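Local atomic coordinates of alanine racemase (Corynebacterium glutamicum, PDB entry 2DY3), a protein that binds pyridoxal-5'-phosphate as a member of the alanine racemase family, which joins an alpha/beta-barrel domain to a largely beta-stranded C-terminal domain. Residues V193-S199 and M210-G216; A276-P280 and R351-T356; L294-Q298 and V308-G312. All coordinates share one frame; numbering follows the deposited sequence.

Contact 1: V193-S199 and M210-G216. With PLP (pyridoxal-5'-phosphate), chain F.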
loop_
_atom_site.group_PDB
_atom_site.type_symbol
_atom_site.label_atom_id
_atom_site.label_comp_id
_atom_site.label_asym_id
_atom_site.label_seq_id
_atom_site.Cartn_x
_atom_site.Cartn_y
_atom_site.Cartn_z
ATOM N N VAL B 193 29.248 -20.097 -6.009
ATOM C CA VAL B 193 28.369 -19.724 -4.910
ATOM C C VAL B 193 26.904 -19.997 -5.213
ATOM O O VAL B 193 26.294 -19.343 -6.062
ATOM C CB VAL B 193 28.565 -18.231 -4.565
ATOM C CG1 VAL B 193 27.717 -17.847 -3.369
ATOM C CG2 VAL B 193 30.042 -17.969 -4.285
ATOM N N ASN B 194 26.341 -20.969 -4.504
ATOM C CA ASN B 194 24.956 -21.348 -4.709
ATOM C C ASN B 194 24.155 -21.140 -3.431
ATOM O O ASN B 194 24.714 -21.121 -2.334
ATOM C CB ASN B 194 24.877 -22.810 -5.155
ATOM C CG ASN B 194 25.765 -23.105 -6.358
ATOM O OD1 ASN B 194 25.619 -22.492 -7.416
ATOM N ND2 ASN B 194 26.693 -24.052 -6.198
ATOM N N HIS B 195 22.845 -20.978 -3.584
ATOM C CA HIS B 195 21.963 -20.763 -2.446
ATOM C C HIS B 195 20.519 -21.178 -2.703
ATOM O O HIS B 195 20.035 -21.121 -3.826
ATOM C CB HIS B 195 22.022 -19.297 -2.011
ATOM C CG HIS B 195 22.020 -18.317 -3.144
ATOM N ND1 HIS B 195 20.896 -17.609 -3.515
ATOM C CD2 HIS B 195 23.018 -17.885 -3.951
ATOM C CE1 HIS B 195 21.202 -16.779 -4.496
ATOM N NE2 HIS B 195 22.485 -16.926 -4.779
ATOM N N VAL B 196 19.845 -21.611 -1.642
ATOM C CA VAL B 196 18.455 -22.040 -1.726
ATOM C C VAL B 196 17.661 -21.627 -0.487
ATOM O O VAL B 196 16.445 -21.507 -0.537
ATOM C CB VAL B 196 18.349 -23.580 -1.853
ATOM C CG1 VAL B 196 19.096 -24.064 -3.092
ATOM C CG2 VAL B 196 18.909 -24.247 -0.597
ATOM N N CYS B 197 18.360 -21.390 0.617
ATOM C CA CYS B 197 17.722 -21.052 1.887
ATOM C C CYS B 197 17.109 -19.673 2.134
ATOM O O CYS B 197 17.802 -18.657 2.144
ATOM C CB CYS B 197 18.690 -21.359 3.039
ATOM S SG CYS B 197 18.847 -23.122 3.425
ATOM N N ASN B 198 15.795 -19.661 2.341
ATOM C CA ASN B 198 15.071 -18.437 2.671
ATOM C C ASN B 198 14.961 -18.546 4.200
ATOM O O ASN B 198 15.479 -19.503 4.768
ATOM C CB ASN B 198 13.690 -18.433 2.005
ATOM C CG ASN B 198 12.846 -19.628 2.402
ATOM O OD1 ASN B 198 13.345 -20.605 2.961
ATOM N ND2 ASN B 198 11.555 -19.559 2.101
ATOM N N SER B 199 14.304 -17.604 4.868
ATOM C CA SER B 199 14.209 -17.659 6.330
ATOM C C SER B 199 13.757 -18.985 6.951
ATOM O O SER B 199 14.423 -19.516 7.841
ATOM C CB SER B 199 13.312 -16.529 6.853
ATOM O OG SER B 199 13.953 -15.274 6.727
ATOM N N MET B 210 24.776 -24.440 1.990
ATOM C CA MET B 210 25.580 -24.319 0.781
ATOM C C MET B 210 26.594 -23.201 0.986
ATOM O O MET B 210 27.109 -23.040 2.086
ATOM C CB MET B 210 24.676 -24.022 -0.416
ATOM C CG MET B 210 23.591 -25.059 -0.594
ATOM S SD MET B 210 22.707 -24.908 -2.138
ATOM C CE MET B 210 23.837 -25.762 -3.237
ATOM N N GLU B 211 26.882 -22.421 -0.049
ATOM C CA GLU B 211 27.859 -21.340 0.100
ATOM C C GLU B 211 27.223 -20.035 0.563
ATOM O O GLU B 211 27.911 -19.126 1.036
ATOM C CB GLU B 211 28.595 -21.075 -1.217
ATOM C CG GLU B 211 29.467 -22.214 -1.739
ATOM C CD GLU B 211 28.663 -23.297 -2.434
ATOM O OE1 GLU B 211 27.521 -23.015 -2.858
ATOM O OE2 GLU B 211 29.183 -24.424 -2.570
ATOM N N MET B 212 25.906 -19.940 0.426
ATOM C CA MET B 212 25.217 -18.719 0.810
ATOM C C MET B 212 23.757 -18.985 1.151
ATOM O O MET B 212 23.134 -19.886 0.592
ATOM C CB MET B 212 25.314 -17.704 -0.339
ATOM C CG MET B 212 24.776 -16.296 -0.046
ATOM S SD MET B 212 25.038 -15.159 -1.453
ATOM C CE MET B 212 26.478 -14.284 -0.924
ATOM N N VAL B 213 23.232 -18.202 2.090
ATOM C CA VAL B 213 21.840 -18.302 2.507
ATOM C C VAL B 213 21.240 -16.916 2.261
ATOM O O VAL B 213 21.945 -15.912 2.349
ATOM C CB VAL B 213 21.724 -18.674 4.008
ATOM C CG1 VAL B 213 22.422 -20.006 4.264
ATOM C CG2 VAL B 213 22.340 -17.582 4.875
ATOM N N ARG B 214 19.952 -16.852 1.939
ATOM C CA ARG B 214 19.327 -15.563 1.675
ATOM C C ARG B 214 18.019 -15.340 2.399
ATOM O O ARG B 214 16.944 -15.403 1.804
ATOM C CB ARG B 214 19.115 -15.357 0.171
ATOM C CG ARG B 214 18.356 -16.455 -0.529
ATOM C CD ARG B 214 17.897 -15.998 -1.912
ATOM N NE ARG B 214 17.313 -17.084 -2.701
ATOM C CZ ARG B 214 16.389 -17.934 -2.258
ATOM N NH1 ARG B 214 15.927 -17.852 -1.017
ATOM N NH2 ARG B 214 15.898 -18.856 -3.069
ATOM N N PRO B 215 18.095 -15.064 3.704
ATOM C CA PRO B 215 16.875 -14.831 4.468
ATOM C C PRO B 215 16.438 -13.375 4.370
ATOM O O PRO B 215 17.263 -12.469 4.209
ATOM C CB PRO B 215 17.281 -15.222 5.884
ATOM C CG PRO B 215 18.712 -14.792 5.946
ATOM C CD PRO B 215 19.269 -15.188 4.590
ATOM N N GLY B 216 15.132 -13.162 4.443
ATOM C CA GLY B 216 14.611 -11.813 4.404
ATOM C C GLY B 216 13.896 -11.541 5.714
ATOM O O GLY B 216 14.383 -10.802 6.574
HETATM N N1 PLP F . 14.687 -15.446 -2.043
HETATM C C2 PLP F . 13.791 -15.042 -3.037
HETATM C C2A PLP F . 14.036 -15.463 -4.477
HETATM C C3 PLP F . 12.672 -14.256 -2.671
HETATM O O3 PLP F . 11.771 -13.852 -3.634
HETATM C C4 PLP F . 12.485 -13.886 -1.303
HETATM C C4A PLP F . 11.260 -13.058 -0.835
HETATM C C5 PLP F . 13.430 -14.342 -0.319
HETATM C C6 PLP F . 14.515 -15.109 -0.710
HETATM C C5A PLP F . 13.297 -14.026 1.140
HETATM O O4P PLP F . 12.449 -14.966 1.788
HETATM P P PLP F . 12.051 -14.967 3.360
HETATM O O1P PLP F . 11.498 -13.663 3.705
HETATM O O2P PLP F . 11.062 -16.044 3.414
HETATM O O3P PLP F . 13.335 -15.250 4.038
HETATM O O HOH W 1 28.070 -26.034 -4.632
HETATM O O HOH W 2 21.394 -22.025 0.955
HETATM O O HOH W 3 13.926 -20.692 -0.720
#

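Contact 2: A276-P280 and R351-T356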
loop_
_atom_site.group_PDB
_atom_site.type_symbol
_atom_site.label_atom_id
_atom_site.label_comp_id
_atom_site.label_asym_id
_atom_site.label_seq_id
_atom_site.Cartn_x
_atom_site.Cartn_y
_atom_site.Cartn_z
ATOM N N ALA B 276 -7.193 3.114 3.037
ATOM C CA ALA B 276 -6.295 3.843 2.152
ATOM C C ALA B 276 -4.902 3.830 2.777
ATOM O O ALA B 276 -3.907 4.157 2.124
ATOM C CB ALA B 276 -6.775 5.285 1.980
ATOM N N ASP B 277 -4.833 3.442 4.045
ATOM C CA ASP B 277 -3.557 3.418 4.748
ATOM C C ASP B 277 -3.028 2.004 4.988
ATOM O O ASP B 277 -1.968 1.824 5.577
ATOM C CB ASP B 277 -3.690 4.176 6.078
ATOM C CG ASP B 277 -4.223 5.592 5.891
ATOM O OD1 ASP B 277 -3.488 6.443 5.335
ATOM O OD2 ASP B 277 -5.386 5.851 6.289
ATOM N N GLY B 278 -3.770 1.002 4.534
ATOM C CA GLY B 278 -3.319 -0.365 4.714
ATOM C C GLY B 278 -4.206 -1.225 5.593
ATOM O O GLY B 278 -4.017 -2.439 5.666
ATOM N N MET B 279 -5.158 -0.605 6.279
ATOM C CA MET B 279 -6.063 -1.349 7.140
ATOM C C MET B 279 -7.164 -1.955 6.291
ATOM O O MET B 279 -8.073 -1.254 5.845
ATOM C CB MET B 279 -6.698 -0.440 8.190
ATOM C CG MET B 279 -7.665 -1.162 9.122
ATOM S SD MET B 279 -6.852 -2.279 10.319
ATOM C CE MET B 279 -6.740 -3.729 9.428
ATOM N N PRO B 280 -7.093 -3.268 6.050
ATOM C CA PRO B 280 -8.090 -3.981 5.246
ATOM C C PRO B 280 -9.499 -3.823 5.813
ATOM O O PRO B 280 -9.689 -3.789 7.035
ATOM C CB PRO B 280 -7.620 -5.431 5.323
ATOM C CG PRO B 280 -6.142 -5.303 5.483
ATOM C CD PRO B 280 -6.017 -4.178 6.477
ATOM N N ARG B 351 1.650 -4.023 4.899
ATOM C CA ARG B 351 0.399 -3.273 4.837
ATOM C C ARG B 351 0.405 -1.765 5.092
ATOM O O ARG B 351 -0.230 -1.015 4.345
ATOM C CB ARG B 351 -0.645 -3.921 5.752
ATOM C CG ARG B 351 -1.159 -5.270 5.258
ATOM C CD ARG B 351 -1.928 -5.145 3.938
ATOM N NE ARG B 351 -1.118 -4.558 2.871
ATOM C CZ ARG B 351 -0.022 -5.114 2.360
ATOM N NH1 ARG B 351 0.404 -6.286 2.812
ATOM N NH2 ARG B 351 0.661 -4.486 1.407
ATOM N N PRO B 352 1.103 -1.298 6.146
ATOM C CA PRO B 352 1.156 0.139 6.468
ATOM C C PRO B 352 1.550 1.005 5.277
ATOM O O PRO B 352 2.679 0.935 4.795
ATOM C CB PRO B 352 2.175 0.197 7.608
ATOM C CG PRO B 352 1.923 -1.106 8.322
ATOM C CD PRO B 352 1.856 -2.078 7.141
ATOM N N THR B 353 0.615 1.833 4.820
ATOM C CA THR B 353 0.843 2.683 3.657
ATOM C C THR B 353 0.029 3.987 3.746
ATOM O O THR B 353 -0.374 4.403 4.831
ATOM C CB THR B 353 0.468 1.888 2.366
ATOM O OG1 THR B 353 0.893 2.600 1.201
ATOM C CG2 THR B 353 -1.041 1.657 2.296
ATOM N N GLY B 354 -0.188 4.641 2.607
ATOM C CA GLY B 354 -0.963 5.873 2.587
ATOM C C GLY B 354 -0.416 7.019 3.418
ATOM O O GLY B 354 0.693 7.496 3.177
ATOM N N ARG B 355 -1.196 7.472 4.400
ATOM C CA ARG B 355 -0.774 8.579 5.253
ATOM C C ARG B 355 0.268 8.159 6.290
ATOM O O ARG B 355 0.880 9.007 6.942
ATOM C CB ARG B 355 -1.985 9.203 5.956
ATOM C CG ARG B 355 -2.775 10.224 5.110
ATOM C CD ARG B 355 -3.413 9.604 3.868
ATOM N NE ARG B 355 -4.465 8.644 4.195
ATOM C CZ ARG B 355 -5.759 8.935 4.276
ATOM N NH1 ARG B 355 -6.182 10.176 4.055
ATOM N NH2 ARG B 355 -6.636 7.978 4.560
ATOM N N THR B 356 0.473 6.854 6.436
ATOM C CA THR B 356 1.442 6.336 7.396
ATOM C C THR B 356 2.838 6.897 7.133
ATOM O O THR B 356 3.362 6.780 6.029
ATOM C CB THR B 356 1.553 4.800 7.326
ATOM O OG1 THR B 356 2.078 4.422 6.046
ATOM C CG2 THR B 356 0.208 4.155 7.505
#

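Contact 3: L294-Q298 and V308-G312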
loop_
_atom_site.group_PDB
_atom_site.type_symbol
_atom_site.label_atom_id
_atom_site.label_comp_id
_atom_site.label_asym_id
_atom_site.label_seq_id
_atom_site.Cartn_x
_atom_site.Cartn_y
_atom_site.Cartn_z
ATOM N N LEU B 294 -3.258 -1.914 26.973
ATOM C CA LEU B 294 -4.558 -2.575 27.077
ATOM C C LEU B 294 -5.297 -2.641 25.738
ATOM O O LEU B 294 -5.253 -1.708 24.942
ATOM C CB LEU B 294 -5.434 -1.887 28.130
ATOM C CG LEU B 294 -5.028 -2.119 29.592
ATOM C CD1 LEU B 294 -6.219 -1.889 30.479
ATOM C CD2 LEU B 294 -4.546 -3.540 29.784
ATOM N N ASP B 295 -5.969 -3.760 25.496
ATOM C CA ASP B 295 -6.692 -3.969 24.252
ATOM C C ASP B 295 -8.078 -3.351 24.194
ATOM O O ASP B 295 -8.778 -3.252 25.194
ATOM C CB ASP B 295 -6.820 -5.465 23.958
ATOM C CG ASP B 295 -5.512 -6.091 23.516
ATOM O OD1 ASP B 295 -4.544 -5.344 23.268
ATOM O OD2 ASP B 295 -5.459 -7.334 23.406
ATOM N N TYR B 296 -8.455 -2.933 22.992
ATOM C CA TYR B 296 -9.759 -2.354 22.718
ATOM C C TYR B 296 -10.095 -2.845 21.313
ATOM O O TYR B 296 -9.414 -2.515 20.342
ATOM C CB TYR B 296 -9.702 -0.822 22.768
ATOM C CG TYR B 296 -9.342 -0.268 24.131
ATOM C CD1 TYR B 296 -8.029 0.067 24.447
ATOM C CD2 TYR B 296 -10.313 -0.104 25.111
ATOM C CE1 TYR B 296 -7.698 0.551 25.704
ATOM C CE2 TYR B 296 -9.994 0.375 26.365
ATOM C CZ TYR B 296 -8.689 0.701 26.661
ATOM O OH TYR B 296 -8.381 1.173 27.917
ATOM N N PRO B 297 -11.150 -3.658 21.195
ATOM C CA PRO B 297 -11.610 -4.233 19.931
ATOM C C PRO B 297 -12.096 -3.229 18.896
ATOM O O PRO B 297 -12.783 -2.261 19.222
ATOM C CB PRO B 297 -12.717 -5.175 20.374
ATOM C CG PRO B 297 -13.331 -4.415 21.509
ATOM C CD PRO B 297 -12.100 -3.959 22.280
ATOM N N GLN B 298 -11.717 -3.467 17.646
ATOM C CA GLN B 298 -12.140 -2.619 16.542
ATOM C C GLN B 298 -13.606 -2.974 16.327
ATOM O O GLN B 298 -13.992 -4.130 16.489
ATOM C CB GLN B 298 -11.302 -2.936 15.292
ATOM C CG GLN B 298 -11.762 -2.289 13.984
ATOM C CD GLN B 298 -12.993 -2.959 13.407
ATOM O OE1 GLN B 298 -13.217 -4.148 13.627
ATOM N NE2 GLN B 298 -13.789 -2.205 12.654
ATOM N N VAL B 308 -12.985 2.497 13.968
ATOM C CA VAL B 308 -13.375 2.761 15.347
ATOM C C VAL B 308 -13.128 1.584 16.278
ATOM O O VAL B 308 -13.166 0.422 15.863
ATOM C CB VAL B 308 -14.884 3.126 15.408
ATOM C CG1 VAL B 308 -15.249 3.660 16.780
ATOM C CG2 VAL B 308 -15.211 4.133 14.317
ATOM N N ILE B 309 -12.877 1.902 17.543
ATOM C CA ILE B 309 -12.649 0.886 18.564
ATOM C C ILE B 309 -13.575 1.188 19.739
ATOM O O ILE B 309 -13.914 2.354 19.991
ATOM C CB ILE B 309 -11.182 0.899 19.067
ATOM C CG1 ILE B 309 -10.873 2.232 19.756
ATOM C CG2 ILE B 309 -10.227 0.689 17.901
ATOM C CD1 ILE B 309 -9.496 2.273 20.396
ATOM N N SER B 310 -13.992 0.144 20.448
ATOM C CA SER B 310 -14.872 0.331 21.589
ATOM C C SER B 310 -14.074 0.372 22.884
ATOM O O SER B 310 -13.238 -0.492 23.151
ATOM C CB SER B 310 -15.929 -0.781 21.653
ATOM O OG SER B 310 -15.335 -2.062 21.709
ATOM N N LEU B 311 -14.341 1.396 23.679
ATOM C CA LEU B 311 -13.669 1.589 24.951
ATOM C C LEU B 311 -14.558 1.061 26.077
ATOM O O LEU B 311 -14.159 1.043 27.242
ATOM C CB LEU B 311 -13.411 3.081 25.165
ATOM C CG LEU B 311 -12.735 3.840 24.019
ATOM C CD1 LEU B 311 -12.608 5.317 24.384
ATOM C CD2 LEU B 311 -11.361 3.235 23.743
ATOM N N GLY B 312 -15.761 0.626 25.728
ATOM C CA GLY B 312 -16.673 0.154 26.754
ATOM C C GLY B 312 -17.042 1.376 27.573
ATOM O O GLY B 312 -17.401 2.410 27.008
HETATM O O HOH W 4 -14.364 0.810 12.469
#

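Contact 1: V193-S199 and M210-G216
From Val193 beside Glu211 to Ser199 beside Pro215, the two backbones run in broadly the same direction, 44° apart end to end, joined by a bond from Arg214 N to Cys197 O at 2.8 Å and by weak ones from Glu211 N and Met212 N to Asn194 O. Glu211 bends back at its second torsion and presents OE1 to Asn194 N at 2.9 Å; the donor meets the anti side of that oxygen, tilted out of the carboxylate plane. Water 1 accepts a hydrogen bond from Asn194 ND2 and donates one to Glu211 OE2, while Asn194 OD1 is held by Met155 N. Met210 SD rests on Val196 CG1 at 3.8 Å.

Arg214 CG sits between backbone N and carbonyl carbon (chi1 54°), from where the extended chain brings the guanidinium up to the N1 edge of the PLP ring. PLP N1 lies over one face, 2.9 Å from Arg214 NH1, and the Val196 backbone over the opposite one. The His195 ring stands 85° to the guanidinium plane and turns its edge to it; His195 ND1, 3.7 Å from Arg214 NE, is buried without a hydrogen-bond partner in the model. At the far end three donors converge on PLP O3P: Ser199 N at 2.7 Å, Ser199 OG at 2.8 Å and Gly216 N at 2.8 Å. Asn198 caps the helix that begins at Ser199, its OD1 reaching Ala201 N.

O3P is thus gripped by a helix start and the loop after strand 212-213, while Tyr38, Tyr346 and Leu217 N add further bonds to PLP. The arginine beside N1 would probably disfavour protonation of the pyridine nitrogen, as in other alanine racemases.

Contact 2: A276-P280 and R351-T356
A type II' beta turn, Thr353 to Thr356, is fastened in the C-terminal domain by Asp277, whose carboxylate and backbone both bind it. Asp277 OD1 accepts twice: from Arg355 N at 2.7 Å, nearly in line with its own C-O bond, and from Arg355 NE, also at 2.7 Å, on the syn side. Asp277 OD2 takes Arg355 NH2 at 3.0 Å. The guanidinium therefore grips the carboxylate side-on with two nitrogens, and the two planes are only 16° apart. Bends at the second and third torsions of Arg355 (chi2 63°, chi3 66°) fold its chain back over its own backbone, which lets NE and N reach the same oxygen.

On the backbone side, Thr353 N donates to Asp277 O at 2.7 Å from well above the carbonyl plane. Gly278 CA comes within 3.2 Å of Arg351 O, a CA-H...O contact made possible by the missing side chain, and Gly354 CA lies 3.4 Å from Ala276 O.

Arg355 NH2 has a further salt bridge to Asp305, and Arg355 NH1 one to Glu64 of the second subunit, so the pair lies at the dimer interface. Around it, the loop between strands 267-271 and 288-291 meets the link from helix 345-350 into strand 357-360, while Thr356 packs on Leu4 of strand 4-8 and Trp238 of strand 236-247.

Contact 3: L294-Q298 and V308-G312
Tyr296 and Leu311 meet methyl to ring. Leu311 CD2 stands over one face of the tyrosine, 4.2 Å from the ring centroid and 27° off the normal, a CH-pi contact in which the leucine crosses the tyrosine side chain at a slant. The ring edge is occupied differently: Ser310 O lies near the ring plane, 3.5 Å from Tyr296 CD2. Tyr296 CB in turn is touched by the end of the isoleucine, Ile309 CD1, at 3.9 Å. One tyrosine is thus met over its face, at its edge and at its base by three consecutive residues of the other strand.

Pro297, next along the strand, meets Ser310: its CG lies 3.1 Å from Ser310 OG, which a chi1 of 57° places between backbone N and carbonyl carbon. The backbone beneath these two supplies the direct hydrogen bond of the pair, from Ser310 N to Pro297 O at 3.0 Å and nearly straight. Alongside it, Gln298 and Ile309 form an antiparallel non-hydrogen-bonded pair with their side chains on the same face of the sheet. Gln298 bends at its second torsion, and its NE2 and Val308 N both donate to water 4, the latter over 2.6 Å. The strongest partner of this amide lies outside the hairpin segments: Gly285 N donates to OE1, and NE2 also donates to Gly300 O.

Because the strand segments run at 129° rather than fully antiparallel, they draw apart beyond this pair, and Tyr296 spans the widening side. The hairpin of strands 294-299 and 307-312 is flanked by strand 288-291, bonded to Tyr296 through Val289, and by strand 267-271, where Leu311 and Gly312 both face Phe267 in a classic beta bulge.

Overall arrangement
Following the chain from the N terminus, contact 1 comes first: it closes the short loop around helix 199-202 in the N-terminal domain, tying that helix to the last strand of the parallel sheet beside PLP. In the C-terminal domain contact 2 closes a much longer loop, joining the loop after strand 267-271 to the link between helix 345-350 and strand 357-360, and contact 3 is nested inside it as a local hairpin of the mixed sheet. Contacts 2 and 3 lie on the same side of the chain's centre, their centres about 19 Å apart, while contact 1 lies on the opposite side, its centre about 32 Å and about 43 Å from theirs. No two touch.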